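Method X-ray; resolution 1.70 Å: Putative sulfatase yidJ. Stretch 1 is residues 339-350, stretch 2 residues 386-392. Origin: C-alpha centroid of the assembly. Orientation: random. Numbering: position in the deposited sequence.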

# COMPACT_ATOMS: atom_id res chain seq x y z
N ILE A 339 0.73 15.42 26.95
CA ILE A 339 0.55 16.84 27.22
C ILE A 339 -0.81 17.00 27.90
O ILE A 339 -1.81 16.46 27.43
CB ILE A 339 0.55 17.66 25.91
CG1 ILE A 339 1.89 17.48 25.20
CG2 ILE A 339 0.31 19.13 26.22
CD1 ILE A 339 1.94 18.13 23.83
N LEU A 340 -0.84 17.74 29.00
CA LEU A 340 -2.08 17.94 29.72
C LEU A 340 -2.25 19.40 30.13
O LEU A 340 -1.29 20.06 30.56
CB LEU A 340 -2.10 17.04 30.96
CG LEU A 340 -3.39 16.87 31.78
CD1 LEU A 340 -3.29 15.59 32.59
CD2 LEU A 340 -3.61 18.07 32.68
N SER A 341 -3.47 19.91 29.99
CA SER A 341 -3.75 21.28 30.37
C SER A 341 -5.06 21.33 31.15
O SER A 341 -5.96 20.53 30.92
CB SER A 341 -3.86 22.19 29.14
OG SER A 341 -5.00 21.88 28.35
N TRP A 342 -5.13 22.28 32.08
CA TRP A 342 -6.30 22.51 32.91
C TRP A 342 -6.00 23.84 33.58
O TRP A 342 -5.62 23.90 34.75
CB TRP A 342 -6.46 21.40 33.97
CG TRP A 342 -7.73 21.54 34.78
CD1 TRP A 342 -8.80 22.35 34.50
CD2 TRP A 342 -8.06 20.84 35.99
NE1 TRP A 342 -9.77 22.20 35.46
CE2 TRP A 342 -9.35 21.28 36.39
CE3 TRP A 342 -7.40 19.88 36.77
CZ2 TRP A 342 -9.98 20.79 37.53
CZ3 TRP A 342 -8.04 19.40 37.91
CH2 TRP A 342 -9.32 19.86 38.28
N PRO A 343 -6.14 24.94 32.81
CA PRO A 343 -5.87 26.30 33.27
C PRO A 343 -6.41 26.65 34.66
O PRO A 343 -5.70 27.25 35.46
CB PRO A 343 -6.49 27.16 32.17
CG PRO A 343 -6.25 26.33 30.95
CD PRO A 343 -6.65 24.95 31.43
N ASP A 344 -7.65 26.28 34.94
CA ASP A 344 -8.25 26.59 36.23
C ASP A 344 -7.52 26.02 37.44
O ASP A 344 -7.57 26.60 38.52
CB ASP A 344 -9.71 26.11 36.27
CG ASP A 344 -10.67 27.09 35.63
OD1 ASP A 344 -10.22 28.16 35.15
OD2 ASP A 344 -11.89 26.80 35.61
N GLN A 345 -6.82 24.90 37.27
CA GLN A 345 -6.13 24.28 38.40
C GLN A 345 -4.64 24.03 38.26
O GLN A 345 -3.97 23.78 39.26
CB GLN A 345 -6.82 22.96 38.75
CG GLN A 345 -8.16 23.12 39.42
CD GLN A 345 -8.06 23.87 40.73
OE1 GLN A 345 -7.22 23.54 41.57
NE2 GLN A 345 -8.91 24.86 40.92
N ILE A 346 -4.12 24.08 37.04
CA ILE A 346 -2.71 23.81 36.83
C ILE A 346 -1.96 24.94 36.15
O ILE A 346 -2.29 25.35 35.04
CB ILE A 346 -2.52 22.53 36.01
CG1 ILE A 346 -3.24 21.36 36.69
CG2 ILE A 346 -1.04 22.20 35.87
CD1 ILE A 346 -3.22 20.08 35.90
N LYS A 347 -0.95 25.46 36.84
CA LYS A 347 -0.12 26.53 36.30
C LYS A 347 0.82 25.85 35.31
O LYS A 347 1.27 24.73 35.55
CB LYS A 347 0.69 27.18 37.43
CG LYS A 347 1.32 28.51 37.08
CD LYS A 347 2.11 29.07 38.26
CE LYS A 347 2.59 30.49 38.00
NZ LYS A 347 1.45 31.44 37.87
N PRO A 348 1.13 26.49 34.18
CA PRO A 348 2.03 25.84 33.22
C PRO A 348 3.41 25.54 33.79
O PRO A 348 3.98 26.35 34.53
CB PRO A 348 2.09 26.84 32.07
CG PRO A 348 0.74 27.49 32.12
CD PRO A 348 0.55 27.72 33.60
N ARG A 349 3.93 24.37 33.46
CA ARG A 349 5.25 23.94 33.90
C ARG A 349 6.04 23.54 32.66
O ARG A 349 5.54 22.77 31.83
CB ARG A 349 5.14 22.74 34.85
CG ARG A 349 4.33 23.01 36.12
CD ARG A 349 4.69 22.03 37.23
NE ARG A 349 4.37 20.64 36.92
CZ ARG A 349 3.16 20.10 37.08
NH1 ARG A 349 2.96 18.83 36.77
NH2 ARG A 349 2.16 20.83 37.56
N LYS A 350 7.25 24.07 32.52
CA LYS A 350 8.10 23.78 31.37
C LYS A 350 8.09 22.30 30.98
O LYS A 350 7.48 21.92 29.98
CB LYS A 350 9.53 24.24 31.65
N ASN A 386 -1.77 13.70 42.35
CA ASN A 386 -1.06 14.71 43.12
C ASN A 386 0.18 15.19 42.38
O ASN A 386 0.45 16.39 42.30
CB ASN A 386 -0.68 14.17 44.50
CG ASN A 386 -0.02 15.23 45.36
OD1 ASN A 386 1.19 15.19 45.59
ND2 ASN A 386 -0.81 16.19 45.83
N GLU A 387 0.94 14.23 41.85
CA GLU A 387 2.15 14.53 41.10
C GLU A 387 1.83 15.41 39.89
O GLU A 387 2.52 16.38 39.61
CB GLU A 387 2.81 13.23 40.62
CG GLU A 387 3.47 12.37 41.71
CD GLU A 387 2.48 11.73 42.66
OE1 GLU A 387 1.32 11.47 42.27
OE2 GLU A 387 2.87 11.45 43.82
N VAL A 388 0.77 15.05 39.16
CA VAL A 388 0.38 15.82 37.98
C VAL A 388 -0.05 17.24 38.35
O VAL A 388 0.38 18.21 37.72
CB VAL A 388 -0.77 15.11 37.22
CG1 VAL A 388 -1.28 16.01 36.10
CG2 VAL A 388 -0.27 13.79 36.64
N LEU A 389 -0.89 17.36 39.37
CA LEU A 389 -1.39 18.66 39.79
C LEU A 389 -0.34 19.60 40.37
O LEU A 389 -0.27 20.78 40.00
CB LEU A 389 -2.50 18.48 40.83
CG LEU A 389 -3.83 17.87 40.37
CD1 LEU A 389 -4.69 17.56 41.60
CD2 LEU A 389 -4.56 18.82 39.43
N THR A 390 0.50 19.09 41.27
CA THR A 390 1.51 19.90 41.92
C THR A 390 2.87 19.93 41.25
O THR A 390 3.61 20.91 41.37
CB THR A 390 1.73 19.44 43.38
OG1 THR A 390 2.25 18.10 43.37
CG2 THR A 390 0.42 19.47 44.15
N GLY A 391 3.20 18.87 40.53
CA GLY A 391 4.50 18.81 39.88
C GLY A 391 5.49 18.15 40.82
O GLY A 391 6.68 18.06 40.53
N LYS A 392 4.99 17.70 41.97
CA LYS A 392 5.83 17.03 42.96
C LYS A 392 6.32 15.73 42.33
O LYS A 392 5.52 14.91 41.89
CB LYS A 392 5.03 16.73 44.22

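Stretch 1 leaves a strand, turns, and ends beside the last turn of the helix in stretch 2; the contact is apolar at first and polar at its far end. In the strand, side chains alternate, so Leu340 points toward the helix while Ile339 and Ser341 remain out of reach. Leu340 CD1 lies 4.1 Å from Val388 CG1, a contact between two buried, branched aliphatic groups that have no polar atoms to satisfy.

Trp342 also points toward the helix. Its large ring carries CZ3 to 3.8 Å from Leu389 CD2, while its one polar ring atom, NE1, is hydrogen-bonded elsewhere in the structure. The Trp342 carbonyl closes the turn that follows, accepting hydrogen bonds from Gln345 N (3.0 Å from Trp342 O) and Ile346 N (2.7 Å from Trp342 O). The chain thereby brings Ile346 back to the helix, where its CG1 sits 4.0 Å from Leu389 CD2. Leu389 thus meets both Trp342 and Ile346 with the same methyl: its CA-to-CB bond points away, but the length of leucine lets its end come nearer.

Lys347 and Pro348 make no contact, and Arg349 then supplies the polar link. Its long side chain reaches the helix end, where NH1 donates to Val388 O at 2.8 Å and NH2 donates to the same oxygen, with NH2 to Val388 O at 3.2 Å. This carbonyl lies near the guanidinium plane, where the N–H groups point. Over one face of the guanidinium lies Gly391, with CA 3.4 Å from Arg349 CZ. Glycine suits this place twice over: an ideal CB would fall 2.7 Å from Arg349 NE, a clash, and at the positive phi with which Gly391 leaves the helix it would also jam against the preceding carbonyl oxygen.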